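Local coordinates for protein restriction endonuclease r.bpuji (Bacillus pumilus, PDB 2VLA) that recognises its cognate DNA through the N-terminal recognition domain described here, part of a longer restriction endonuclease that probably cuts DNA, at residues E7-T12 with I126-A131; F113-G118 with I133-F138; V164-Q169 with Q208-Q213. All coordinates share one frame; numbering follows the deposited sequence.

All three contacts belong to the DNA-recognition domain, and they touch one another. Interaction 2 is buried and lies nearest the middle of the chain: two loops joined by main-chain hydrogen bonds, with aromatic rings around a glutamine amide. Interaction 3 is also buried, but joins helix 157-165 to helix 203-219 through one apolar touch and two waters. Interaction 1 lies farther out and is only partly buried, laying the N-terminal loop on helix 122-130 through apolar contacts and one lysine. F115 and Q137 of interaction 2 meet Q213 of interaction 3, while the backbone N of F9 in interaction 1 probably bonds to N166 O of interaction 3. DNA is met in 7-12 and 208-213.

Interaction 1 (E7-T12 with I126-A131); sequences EQFRCT and IEKVGA. With nucleotides of chain B.
F9 and C11 supply the apolar side of this contact, against A131 and the aliphatic part of K128. F9 has CG anti to its backbone N (chi1 -178°), and its ring reaches over to the end of helix 122-130. There CE2 comes within 3.7 Å of A131 CB, while K128 CG approaches the rim of the ring near its plane, 4.2 Å from F9 CE1. C11 SG rests on the far part of the same lysine, 3.6 Å from K128 CE.

The polar part is carried by the tip of K128. Its chain is extended beyond CG, passing C11 on the way to T12, and NZ gives a 3.0 Å hydrogen bond to T12 O. That donor lies in the carbonyl plane on a lone pair, with a C=O...N angle of 137°. D120 supplies the opposite charge by a salt bridge, so the buried ammonium is gripped by a carboxylate as well as a main-chain oxygen. An alanine in place of K128 would probably leave D120 without its charge partner and T12 O without this donor, and open a gap beside C11 SG.

The DNA contact comes from R10. Its NH1 gives a nearly straight hydrogen bond (171° at the proton) of 2.9 Å to OP2 of DC7 in chain B, in the guanidinium plane. T12 CG2 lies over one face of the guanidinium, 3.2 Å above its plane and offset toward the rim, NE is tied to the carbonyl of Y205, and the Y205 ring makes a cation-pi contact with R10. The phosphate-binding group is thus held by several partners.

The loop 7-12 runs ahead of helix 22-36. Besides helix 122-130, it touches L168 and L171 of helix 168-171 and H209 of helix 203-219.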
loop_
_atom_site.group_PDB
_atom_site.type_symbol
_atom_site.label_atom_id
_atom_site.label_comp_id
_atom_site.label_asym_id
_atom_site.label_seq_id
_atom_site.Cartn_x
_atom_site.Cartn_y
_atom_site.Cartn_z
ATOM N N GLU A 7 -12.219 2.162 -18.520
ATOM C CA GLU A 7 -12.347 0.935 -17.717
ATOM C C GLU A 7 -11.790 1.175 -16.307
ATOM O O GLU A 7 -10.599 1.318 -16.115
ATOM C CB GLU A 7 -11.617 -0.227 -18.383
ATOM C CG GLU A 7 -12.196 -0.633 -19.720
ATOM C CD GLU A 7 -11.398 -1.754 -20.408
ATOM O OE1 GLU A 7 -10.430 -2.276 -19.812
ATOM O OE2 GLU A 7 -11.757 -2.121 -21.552
ATOM N N GLN A 8 -12.677 1.263 -15.348
ATOM C CA GLN A 8 -12.296 1.635 -14.003
ATOM C C GLN A 8 -12.478 0.463 -13.058
ATOM O O GLN A 8 -13.334 -0.386 -13.271
ATOM C CB GLN A 8 -13.157 2.831 -13.528
ATOM C CG GLN A 8 -12.856 4.147 -14.236
ATOM C CD GLN A 8 -11.618 4.848 -13.666
ATOM O OE1 GLN A 8 -11.615 5.273 -12.521
ATOM N NE2 GLN A 8 -10.560 4.964 -14.483
ATOM N N PHE A 9 -11.673 0.425 -11.994
ATOM C CA PHE A 9 -11.696 -0.701 -11.070
ATOM C C PHE A 9 -11.218 -0.270 -9.707
ATOM O O PHE A 9 -10.081 0.149 -9.554
ATOM C CB PHE A 9 -10.809 -1.848 -11.615
ATOM C CG PHE A 9 -10.809 -3.099 -10.745
ATOM C CD1 PHE A 9 -9.943 -3.212 -9.679
ATOM C CD2 PHE A 9 -11.673 -4.142 -11.008
ATOM C CE1 PHE A 9 -9.944 -4.341 -8.880
ATOM C CE2 PHE A 9 -11.675 -5.273 -10.224
ATOM C CZ PHE A 9 -10.814 -5.368 -9.151
ATOM N N ARG A 10 -12.114 -0.331 -8.721
ATOM C CA ARG A 10 -11.770 0.035 -7.355
ATOM C C ARG A 10 -10.892 -1.037 -6.741
ATOM O O ARG A 10 -11.285 -2.209 -6.657
ATOM C CB ARG A 10 -13.047 0.239 -6.533
ATOM C CG ARG A 10 -12.790 0.674 -5.094
ATOM C CD ARG A 10 -14.054 1.036 -4.372
ATOM N NE ARG A 10 -13.777 1.582 -3.055
ATOM C CZ ARG A 10 -13.779 0.897 -1.913
ATOM N NH1 ARG A 10 -14.031 -0.388 -1.892
ATOM N NH2 ARG A 10 -13.551 1.525 -0.758
ATOM N N CYS A 11 -9.702 -0.634 -6.324
ATOM C CA CYS A 11 -8.690 -1.549 -5.860
ATOM C C CYS A 11 -8.083 -1.004 -4.562
ATOM O O CYS A 11 -7.209 -0.156 -4.583
ATOM C CB CYS A 11 -7.600 -1.758 -6.963
ATOM S SG CYS A 11 -6.412 -3.011 -6.633
ATOM N N THR A 12 -8.611 -1.466 -3.444
ATOM C CA THR A 12 -8.322 -0.807 -2.184
ATOM C C THR A 12 -7.035 -1.281 -1.548
ATOM O O THR A 12 -6.459 -2.365 -1.935
ATOM C CB THR A 12 -9.451 -0.996 -1.144
ATOM O OG1 THR A 12 -9.617 -2.374 -0.860
ATOM C CG2 THR A 12 -10.750 -0.427 -1.639
ATOM N N ILE A 126 -9.862 -12.818 -4.640
ATOM C CA ILE A 126 -10.437 -13.525 -5.760
ATOM C C ILE A 126 -10.929 -12.549 -6.841
ATOM O O ILE A 126 -10.766 -12.794 -8.008
ATOM C CB ILE A 126 -11.587 -14.456 -5.278
ATOM C CG1 ILE A 126 -10.999 -15.620 -4.473
ATOM C CG2 ILE A 126 -12.422 -14.960 -6.448
ATOM C CD1 ILE A 126 -12.029 -16.484 -3.760
ATOM N N GLU A 127 -11.512 -11.430 -6.424
ATOM C CA GLU A 127 -11.941 -10.402 -7.380
ATOM C C GLU A 127 -10.741 -9.845 -8.168
ATOM O O GLU A 127 -10.800 -9.702 -9.387
ATOM C CB GLU A 127 -12.671 -9.264 -6.662
ATOM C CG GLU A 127 -14.098 -9.609 -6.222
ATOM C CD GLU A 127 -14.745 -8.507 -5.399
ATOM O OE1 GLU A 127 -14.244 -7.367 -5.432
ATOM O OE2 GLU A 127 -15.765 -8.784 -4.726
ATOM N N LYS A 128 -9.658 -9.535 -7.466
ATOM C CA LYS A 128 -8.511 -8.916 -8.099
ATOM C C LYS A 128 -7.795 -9.907 -9.016
ATOM O O LYS A 128 -7.429 -9.574 -10.127
ATOM C CB LYS A 128 -7.567 -8.337 -7.044
ATOM C CG LYS A 128 -8.163 -7.131 -6.356
ATOM C CD LYS A 128 -7.281 -6.553 -5.269
ATOM C CE LYS A 128 -8.037 -5.464 -4.496
ATOM N NZ LYS A 128 -7.250 -4.883 -3.399
ATOM N N VAL A 129 -7.671 -11.140 -8.564
ATOM C CA VAL A 129 -7.126 -12.196 -9.399
ATOM C C VAL A 129 -8.041 -12.441 -10.621
ATOM O O VAL A 129 -7.555 -12.611 -11.768
ATOM C CB VAL A 129 -6.937 -13.488 -8.592
ATOM C CG1 VAL A 129 -6.762 -14.684 -9.510
ATOM C CG2 VAL A 129 -5.741 -13.345 -7.632
ATOM N N GLY A 130 -9.350 -12.416 -10.403
ATOM C CA GLY A 130 -10.310 -12.627 -11.510
ATOM C C GLY A 130 -10.198 -11.535 -12.567
ATOM O O GLY A 130 -10.441 -11.772 -13.750
ATOM N N ALA A 131 -9.804 -10.340 -12.134
ATOM C CA ALA A 131 -9.651 -9.194 -13.024
ATOM C C ALA A 131 -8.241 -9.130 -13.670
ATOM O O ALA A 131 -7.945 -8.214 -14.431
ATOM C CB ALA A 131 -9.952 -7.888 -12.252
ATOM P P DC B 7 -15.423 -2.565 1.070
ATOM O OP1 DC B 7 -16.459 -3.062 0.148
ATOM O OP2 DC B 7 -14.160 -2.059 0.502
ATOM O "O5'" DC B 7 -15.993 -1.411 2.023
ATOM C "C5'" DC B 7 -17.247 -1.582 2.675
ATOM C "C4'" DC B 7 -17.519 -0.424 3.625
ATOM O "O4'" DC B 7 -16.596 -0.481 4.754
ATOM C "C3'" DC B 7 -17.313 0.976 3.032
ATOM O "O3'" DC B 7 -18.353 1.818 3.483
ATOM C "C2'" DC B 7 -16.013 1.449 3.658
ATOM C "C1'" DC B 7 -16.139 0.837 5.019
ATOM N N1 DC B 7 -14.927 0.716 5.849
ATOM C C2 DC B 7 -15.054 0.853 7.226
ATOM O O2 DC B 7 -16.163 1.152 7.691
ATOM N N3 DC B 7 -13.968 0.703 8.011
ATOM C C4 DC B 7 -12.807 0.339 7.454
ATOM N N4 DC B 7 -11.749 0.177 8.237
ATOM C C5 DC B 7 -12.666 0.185 6.051
ATOM C C6 DC B 7 -13.734 0.384 5.293
#

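Interaction 2 (F113-G118 with I133-F138); sequences FQFPNG and IQIRQF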
loop_
_atom_site.group_PDB
_atom_site.type_symbol
_atom_site.label_atom_id
_atom_site.label_comp_id
_atom_site.label_asym_id
_atom_site.label_seq_id
_atom_site.Cartn_x
_atom_site.Cartn_y
_atom_site.Cartn_z
ATOM N N PHE A 113 4.991 -3.339 -1.893
ATOM C CA PHE A 113 3.561 -3.358 -2.127
ATOM C C PHE A 113 3.285 -3.838 -3.553
ATOM O O PHE A 113 4.046 -3.526 -4.481
ATOM C CB PHE A 113 2.940 -1.951 -1.907
ATOM C CG PHE A 113 1.711 -1.940 -0.989
ATOM C CD1 PHE A 113 0.526 -2.519 -1.365
ATOM C CD2 PHE A 113 1.761 -1.310 0.217
ATOM C CE1 PHE A 113 -0.589 -2.462 -0.537
ATOM C CE2 PHE A 113 0.645 -1.233 1.021
ATOM C CZ PHE A 113 -0.507 -1.804 0.643
ATOM N N GLN A 114 2.156 -4.498 -3.735
ATOM C CA GLN A 114 1.699 -4.888 -5.031
ATOM C C GLN A 114 0.238 -5.208 -4.969
ATOM O O GLN A 114 -0.328 -5.376 -3.859
ATOM C CB GLN A 114 2.473 -6.132 -5.494
ATOM C CG GLN A 114 2.418 -7.246 -4.484
ATOM C CD GLN A 114 2.936 -8.566 -5.050
ATOM O OE1 GLN A 114 4.145 -8.757 -5.187
ATOM N NE2 GLN A 114 2.024 -9.476 -5.367
ATOM N N PHE A 115 -0.390 -5.319 -6.144
ATOM C CA PHE A 115 -1.695 -5.955 -6.272
ATOM C C PHE A 115 -1.521 -7.122 -7.267
ATOM O O PHE A 115 -0.809 -6.974 -8.262
ATOM C CB PHE A 115 -2.732 -5.010 -6.847
ATOM C CG PHE A 115 -2.972 -3.747 -6.020
ATOM C CD1 PHE A 115 -3.460 -3.805 -4.704
ATOM C CD2 PHE A 115 -2.737 -2.516 -6.573
ATOM C CE1 PHE A 115 -3.757 -2.600 -3.969
ATOM C CE2 PHE A 115 -3.036 -1.314 -5.834
ATOM C CZ PHE A 115 -3.521 -1.396 -4.535
ATOM N N PRO A 116 -2.149 -8.276 -6.993
ATOM C CA PRO A 116 -2.889 -8.593 -5.780
ATOM C C PRO A 116 -1.961 -8.812 -4.616
ATOM O O PRO A 116 -0.738 -8.855 -4.785
ATOM C CB PRO A 116 -3.618 -9.934 -6.142
ATOM C CG PRO A 116 -3.395 -10.124 -7.621
ATOM C CD PRO A 116 -2.119 -9.419 -7.927
ATOM N N ASN A 117 -2.531 -8.955 -3.427
ATOM C CA ASN A 117 -1.756 -9.213 -2.257
ATOM C C ASN A 117 -2.547 -9.979 -1.196
ATOM O O ASN A 117 -3.762 -10.220 -1.345
ATOM C CB ASN A 117 -1.214 -7.887 -1.693
ATOM C CG ASN A 117 -2.328 -6.948 -1.239
ATOM O OD1 ASN A 117 -3.148 -7.324 -0.396
ATOM N ND2 ASN A 117 -2.404 -5.747 -1.853
ATOM N N GLY A 118 -1.875 -10.345 -0.120
ATOM C CA GLY A 118 -2.507 -11.085 0.962
ATOM C C GLY A 118 -2.926 -10.236 2.132
ATOM O O GLY A 118 -3.196 -10.756 3.211
ATOM N N ILE A 133 -5.413 -8.459 -12.289
ATOM C CA ILE A 133 -4.611 -7.357 -11.819
ATOM C C ILE A 133 -3.208 -7.866 -11.443
ATOM O O ILE A 133 -3.060 -8.947 -10.864
ATOM C CB ILE A 133 -5.299 -6.637 -10.648
ATOM C CG1 ILE A 133 -6.547 -5.883 -11.155
ATOM C CG2 ILE A 133 -4.333 -5.667 -9.972
ATOM C CD1 ILE A 133 -7.413 -5.234 -10.040
ATOM N N GLN A 134 -2.186 -7.115 -11.848
ATOM C CA GLN A 134 -0.778 -7.441 -11.520
ATOM C C GLN A 134 0.088 -6.226 -11.725
ATOM O O GLN A 134 0.367 -5.828 -12.841
ATOM C CB GLN A 134 -0.217 -8.639 -12.324
ATOM C CG GLN A 134 -0.799 -8.869 -13.618
ATOM C CD GLN A 134 -0.188 -10.109 -14.302
ATOM O OE1 GLN A 134 0.727 -10.769 -13.758
ATOM N NE2 GLN A 134 -0.670 -10.416 -15.503
ATOM N N ILE A 135 0.476 -5.597 -10.620
ATOM C CA ILE A 135 1.217 -4.368 -10.689
ATOM C C ILE A 135 1.979 -4.096 -9.396
ATOM O O ILE A 135 1.511 -4.426 -8.301
ATOM C CB ILE A 135 0.265 -3.174 -10.987
ATOM C CG1 ILE A 135 1.058 -1.957 -11.473
ATOM C CG2 ILE A 135 -0.595 -2.838 -9.748
ATOM C CD1 ILE A 135 1.583 -2.095 -12.898
ATOM N N ARG A 136 3.155 -3.499 -9.537
ATOM C CA ARG A 136 3.853 -2.879 -8.421
ATOM C C ARG A 136 3.554 -1.399 -8.490
ATOM O O ARG A 136 4.159 -0.661 -9.253
ATOM C CB ARG A 136 5.376 -3.091 -8.560
ATOM C CG ARG A 136 5.812 -4.550 -8.719
ATOM C CD ARG A 136 7.309 -4.639 -8.690
ATOM N NE ARG A 136 7.774 -5.971 -9.021
ATOM C CZ ARG A 136 8.903 -6.488 -8.575
ATOM N NH1 ARG A 136 9.676 -5.793 -7.750
ATOM N NH2 ARG A 136 9.270 -7.694 -8.973
ATOM N N GLN A 137 2.570 -0.943 -7.696
ATOM C CA GLN A 137 1.977 0.357 -7.982
ATOM C C GLN A 137 2.881 1.531 -7.620
ATOM O O GLN A 137 2.826 2.564 -8.273
ATOM C CB GLN A 137 0.596 0.515 -7.302
ATOM C CG GLN A 137 0.591 0.723 -5.780
ATOM C CD GLN A 137 0.502 -0.568 -4.989
ATOM O OE1 GLN A 137 1.084 -1.598 -5.361
ATOM N NE2 GLN A 137 -0.189 -0.512 -3.855
ATOM N N PHE A 138 3.776 1.356 -6.666
ATOM C CA PHE A 138 4.624 2.490 -6.277
ATOM C C PHE A 138 5.775 2.761 -7.266
ATOM O O PHE A 138 5.951 3.881 -7.718
ATOM C CB PHE A 138 5.086 2.360 -4.826
ATOM C CG PHE A 138 3.966 2.552 -3.843
ATOM C CD1 PHE A 138 3.366 3.778 -3.736
ATOM C CD2 PHE A 138 3.458 1.518 -3.140
ATOM C CE1 PHE A 138 2.274 3.994 -2.816
ATOM C CE2 PHE A 138 2.379 1.694 -2.247
ATOM C CZ PHE A 138 1.796 2.962 -2.099
HETATM O O HOH W 1 4.710 -0.972 -5.095
#
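Q137 turns its CG between its own backbone N and carbonyl carbon (chi1 73°) and bends again at chi2 (-91°), and its amide meets F115. Amide and ring are stacked, their planes 19° apart, with OE1 over one face of the ring and NE2 3.5 Å from F115 CZ. The same NE2 lies 3.3 Å from F113 CD1 and donates to Q213 OE1, so one N-H of this buried amide is satisfied from helix 203-219.

F138 points the edge of its ring at the face of F113 in an offset T-shaped pair, centroids 5.9 Å apart. A water joins F113 O to F138 N. I133 CG2 packs on F115 CB at 3.6 Å, and I135 CG2 comes to the edge of the F115 ring.

F115 N donates to I135 O and I135 N to F115 O, both at 3.0 Å. Beyond this pair a cis peptide bond leads into P116, and Q114 NE2 reaches forward to P116 O, at 2.9 Å.

This is an isolated antiparallel bridge, a single hydrogen-bonded pair between two loops, leading into helix 137-150 with R136 at its N-cap position. Q134 and I135 also line a pocket occupied by a polyether, probably from the crystallisation liquor.

Interaction 3 (V164-Q169 with Q208-Q213); sequences VLNSLQ and QHIREQ. With nucleotides of chain C.
L165 lays its CD1 methyl against I210 CG2, 4.0 Å away, the two side chains running alongside in opposite senses. Its other methyl, CD2, meets Q213 tip to tip, 3.7 Å from OE1. I210 and Q213 both point their CB toward segment 164-169, and the leucine-isoleucine touch is the apolar part of a small buried patch, which the glutamine amide completes.

The polar groups around it are linked by water. One water lies among L165 O, N166 OD1 and H209 NE2, in the plane of the imidazole at its edge. A second lies between L165 O and Q213 NE2 and takes a proton from NE2, the water oxygen 2.9 Å from that nitrogen. N166 ND2 turns instead to Q8 OE1 in the N-terminal loop. Q213 NE2 also donates to H209 O at 3.0 Å, from 52° above the carbonyl plane. The backbone N of Q213 approaches that oxygen from the opposite face, so H209 O takes two donors beside the kink of this helix.

On the DNA side of the helix, Q208 keeps CG anti to its backbone N (chi1 -178°) and presents its amide to an adenine. OE1 accepts from N6 of DA4 in chain C at 2.9 Å, and NE2 donates to N7 of the same base at 3.0 Å. The second proton of NE2 goes to E212 OE2 at 2.9 Å, which, with the two bonds to the base, helps to fix the rotation of the amide.

This two-bond reading of an adenine's major-groove edge by glutamine is a classic form of base recognition. It is consistent with 203-219 being the recognition helix of a helix-turn-helix, backed here by helix 157-165.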
loop_
_atom_site.group_PDB
_atom_site.type_symbol
_atom_site.label_atom_id
_atom_site.label_comp_id
_atom_site.label_asym_id
_atom_site.label_seq_id
_atom_site.Cartn_x
_atom_site.Cartn_y
_atom_site.Cartn_z
ATOM N N VAL A 164 -4.440 6.182 -13.158
ATOM C CA VAL A 164 -3.487 5.179 -12.665
ATOM C C VAL A 164 -4.107 4.235 -11.635
ATOM O O VAL A 164 -4.388 3.077 -11.953
ATOM C CB VAL A 164 -2.221 5.842 -12.099
ATOM C CG1 VAL A 164 -1.245 4.804 -11.542
ATOM C CG2 VAL A 164 -1.575 6.726 -13.145
ATOM N N LEU A 165 -4.458 4.746 -10.432
ATOM C CA LEU A 165 -4.751 3.837 -9.327
ATOM C C LEU A 165 -6.168 3.255 -9.341
ATOM O O LEU A 165 -6.447 2.300 -8.611
ATOM C CB LEU A 165 -4.447 4.474 -7.984
ATOM C CG LEU A 165 -2.960 4.537 -7.631
ATOM C CD1 LEU A 165 -2.786 5.326 -6.340
ATOM C CD2 LEU A 165 -2.324 3.135 -7.483
ATOM N N ASN A 166 -7.044 3.803 -10.193
ATOM C CA ASN A 166 -8.369 3.242 -10.416
ATOM C C ASN A 166 -8.588 2.793 -11.871
ATOM O O ASN A 166 -9.692 2.490 -12.251
ATOM C CB ASN A 166 -9.444 4.271 -10.071
ATOM C CG ASN A 166 -10.708 3.639 -9.436
ATOM O OD1 ASN A 166 -10.661 3.122 -8.322
ATOM N ND2 ASN A 166 -11.832 3.700 -10.154
ATOM N N SER A 167 -7.523 2.787 -12.675
ATOM C CA SER A 167 -7.608 2.345 -14.074
ATOM C C SER A 167 -7.378 0.836 -14.168
ATOM O O SER A 167 -6.312 0.346 -13.817
ATOM C CB SER A 167 -6.567 3.072 -14.937
ATOM O OG SER A 167 -6.318 2.371 -16.191
ATOM N N LEU A 168 -8.391 0.108 -14.616
ATOM C CA LEU A 168 -8.267 -1.331 -14.748
ATOM C C LEU A 168 -7.057 -1.719 -15.601
ATOM O O LEU A 168 -6.288 -2.612 -15.231
ATOM C CB LEU A 168 -9.540 -1.924 -15.331
ATOM C CG LEU A 168 -9.485 -3.429 -15.586
ATOM C CD1 LEU A 168 -9.350 -4.213 -14.269
ATOM C CD2 LEU A 168 -10.725 -3.903 -16.402
ATOM N N GLN A 169 -6.887 -1.064 -16.744
ATOM C CA GLN A 169 -5.831 -1.476 -17.669
ATOM C C GLN A 169 -4.454 -1.232 -17.097
ATOM O O GLN A 169 -3.543 -2.054 -17.263
ATOM C CB GLN A 169 -5.976 -0.794 -19.029
ATOM C CG GLN A 169 -7.158 -1.306 -19.832
ATOM C CD GLN A 169 -7.305 -0.618 -21.175
ATOM O OE1 GLN A 169 -6.522 0.241 -21.524
ATOM N NE2 GLN A 169 -8.320 -1.022 -21.941
ATOM N N GLN A 208 -10.218 7.363 -0.409
ATOM C CA GLN A 208 -9.386 7.343 0.773
ATOM C C GLN A 208 -8.174 6.414 0.552
ATOM O O GLN A 208 -7.074 6.720 0.954
ATOM C CB GLN A 208 -10.155 6.939 2.032
ATOM C CG GLN A 208 -9.260 6.977 3.268
ATOM C CD GLN A 208 -9.995 6.904 4.571
ATOM O OE1 GLN A 208 -11.228 6.930 4.604
ATOM N NE2 GLN A 208 -9.242 6.821 5.661
ATOM N N HIS A 209 -8.403 5.280 -0.102
ATOM C CA HIS A 209 -7.310 4.315 -0.339
ATOM C C HIS A 209 -6.302 4.821 -1.389
ATOM O O HIS A 209 -5.148 4.399 -1.395
ATOM C CB HIS A 209 -7.853 2.932 -0.774
ATOM C CG HIS A 209 -8.730 2.989 -1.970
ATOM N ND1 HIS A 209 -10.020 3.457 -1.912
ATOM C CD2 HIS A 209 -8.501 2.655 -3.267
ATOM C CE1 HIS A 209 -10.538 3.445 -3.122
ATOM N NE2 HIS A 209 -9.643 2.924 -3.956
ATOM N N ILE A 210 -6.741 5.722 -2.242
ATOM C CA ILE A 210 -5.891 6.336 -3.204
ATOM C C ILE A 210 -5.028 7.405 -2.567
ATOM O O ILE A 210 -3.811 7.412 -2.714
ATOM C CB ILE A 210 -6.702 6.858 -4.401
ATOM C CG1 ILE A 210 -7.377 5.675 -5.103
ATOM C CG2 ILE A 210 -5.848 7.669 -5.320
ATOM C CD1 ILE A 210 -8.299 6.025 -6.260
ATOM N N ARG A 211 -5.665 8.301 -1.817
ATOM C CA ARG A 211 -4.933 9.279 -1.045
ATOM C C ARG A 211 -3.912 8.602 -0.126
ATOM O O ARG A 211 -2.787 9.053 -0.003
ATOM C CB ARG A 211 -5.907 10.134 -0.207
ATOM C CG ARG A 211 -5.211 11.002 0.824
ATOM C CD ARG A 211 -4.179 11.931 0.178
ATOM N NE ARG A 211 -3.423 12.694 1.173
ATOM C CZ ARG A 211 -3.691 13.948 1.516
ATOM N NH1 ARG A 211 -4.712 14.579 0.965
ATOM N NH2 ARG A 211 -2.941 14.564 2.419
ATOM N N GLU A 212 -4.330 7.551 0.553
ATOM C CA GLU A 212 -3.463 6.927 1.542
ATOM C C GLU A 212 -2.256 6.185 0.941
ATOM O O GLU A 212 -1.194 6.230 1.475
ATOM C CB GLU A 212 -4.250 6.059 2.493
ATOM C CG GLU A 212 -5.105 6.957 3.422
ATOM C CD GLU A 212 -5.898 6.243 4.487
ATOM O OE1 GLU A 212 -6.072 5.025 4.445
ATOM O OE2 GLU A 212 -6.394 6.965 5.405
ATOM N N GLN A 213 -2.429 5.622 -0.238
ATOM C CA GLN A 213 -1.282 5.118 -0.966
ATOM C C GLN A 213 -0.286 6.259 -1.203
ATOM O O GLN A 213 0.929 6.123 -0.936
ATOM C CB GLN A 213 -1.730 4.454 -2.283
ATOM C CG GLN A 213 -2.332 3.073 -2.070
ATOM C CD GLN A 213 -2.845 2.462 -3.343
ATOM O OE1 GLN A 213 -2.102 1.738 -4.044
ATOM N NE2 GLN A 213 -4.094 2.696 -3.656
ATOM P P DC C 3 -4.833 12.358 6.017
ATOM O OP1 DC C 3 -3.572 12.778 6.672
ATOM O OP2 DC C 3 -4.832 11.667 4.730
ATOM O "O5'" DC C 3 -5.648 11.418 7.020
ATOM C "C5'" DC C 3 -5.798 11.792 8.382
ATOM C "C4'" DC C 3 -6.812 10.912 9.063
ATOM O "O4'" DC C 3 -8.133 11.213 8.575
ATOM C "C3'" DC C 3 -6.622 9.426 8.779
ATOM O "O3'" DC C 3 -6.787 8.625 9.933
ATOM C "C2'" DC C 3 -7.732 9.122 7.776
ATOM C "C1'" DC C 3 -8.803 9.989 8.382
ATOM N N1 DC C 3 -9.977 10.201 7.569
ATOM C C2 DC C 3 -11.238 10.349 8.181
ATOM O O2 DC C 3 -11.339 10.372 9.441
ATOM N N3 DC C 3 -12.310 10.514 7.382
ATOM C C4 DC C 3 -12.180 10.520 6.060
ATOM N N4 DC C 3 -13.267 10.697 5.325
ATOM C C5 DC C 3 -10.919 10.345 5.443
ATOM C C6 DC C 3 -9.867 10.153 6.219
ATOM P P DA C 4 -5.574 8.104 10.839
ATOM O OP1 DA C 4 -4.931 9.232 11.413
ATOM O OP2 DA C 4 -4.832 7.116 10.014
ATOM O "O5'" DA C 4 -6.459 7.370 11.876
ATOM C "C5'" DA C 4 -7.071 8.157 12.933
ATOM C "C4'" DA C 4 -8.384 7.531 13.327
ATOM O "O4'" DA C 4 -9.392 7.754 12.311
ATOM C "C3'" DA C 4 -8.339 6.006 13.532
ATOM O "O3'" DA C 4 -9.195 5.681 14.613
ATOM C "C2'" DA C 4 -8.914 5.495 12.225
ATOM C "C1'" DA C 4 -10.004 6.513 11.962
ATOM N N9 DA C 4 -10.473 6.590 10.604
ATOM C C8 DA C 4 -9.747 6.392 9.446
ATOM N N7 DA C 4 -10.445 6.572 8.357
ATOM C C5 DA C 4 -11.718 6.912 8.794
ATOM C C6 DA C 4 -12.902 7.211 8.134
ATOM N N6 DA C 4 -13.078 7.268 6.816
ATOM N N1 DA C 4 -13.982 7.526 8.916
ATOM C C2 DA C 4 -13.850 7.483 10.267
ATOM N N3 DA C 4 -12.793 7.234 10.994
ATOM C C4 DA C 4 -11.731 6.926 10.182
ATOM P P DC C 2 -8.303 15.709 1.464
ATOM O OP1 DC C 2 -7.066 16.106 0.787
ATOM O OP2 DC C 2 -9.176 14.699 0.824
ATOM O "O5'" DC C 2 -7.930 15.139 2.891
ATOM C "C5'" DC C 2 -7.220 15.923 3.781
ATOM C "C4'" DC C 2 -7.232 15.255 5.115
ATOM O "O4'" DC C 2 -8.560 15.284 5.657
ATOM C "C3'" DC C 2 -6.817 13.791 5.079
ATOM O "O3'" DC C 2 -5.699 13.671 5.938
ATOM C "C2'" DC C 2 -8.064 13.026 5.538
ATOM C "C1'" DC C 2 -8.824 14.075 6.340
ATOM N N1 DC C 2 -10.306 13.982 6.395
ATOM C C2 DC C 2 -10.958 14.050 7.633
ATOM O O2 DC C 2 -10.299 14.089 8.664
ATOM N N3 DC C 2 -12.315 14.058 7.657
ATOM C C4 DC C 2 -13.006 14.015 6.522
ATOM N N4 DC C 2 -14.355 14.049 6.608
ATOM C C5 DC C 2 -12.363 13.964 5.251
ATOM C C6 DC C 2 -11.018 13.970 5.238
HETATM O O HOH W 2 -8.880 2.125 -6.690
HETATM O O HOH W 3 -5.649 1.648 -5.921
#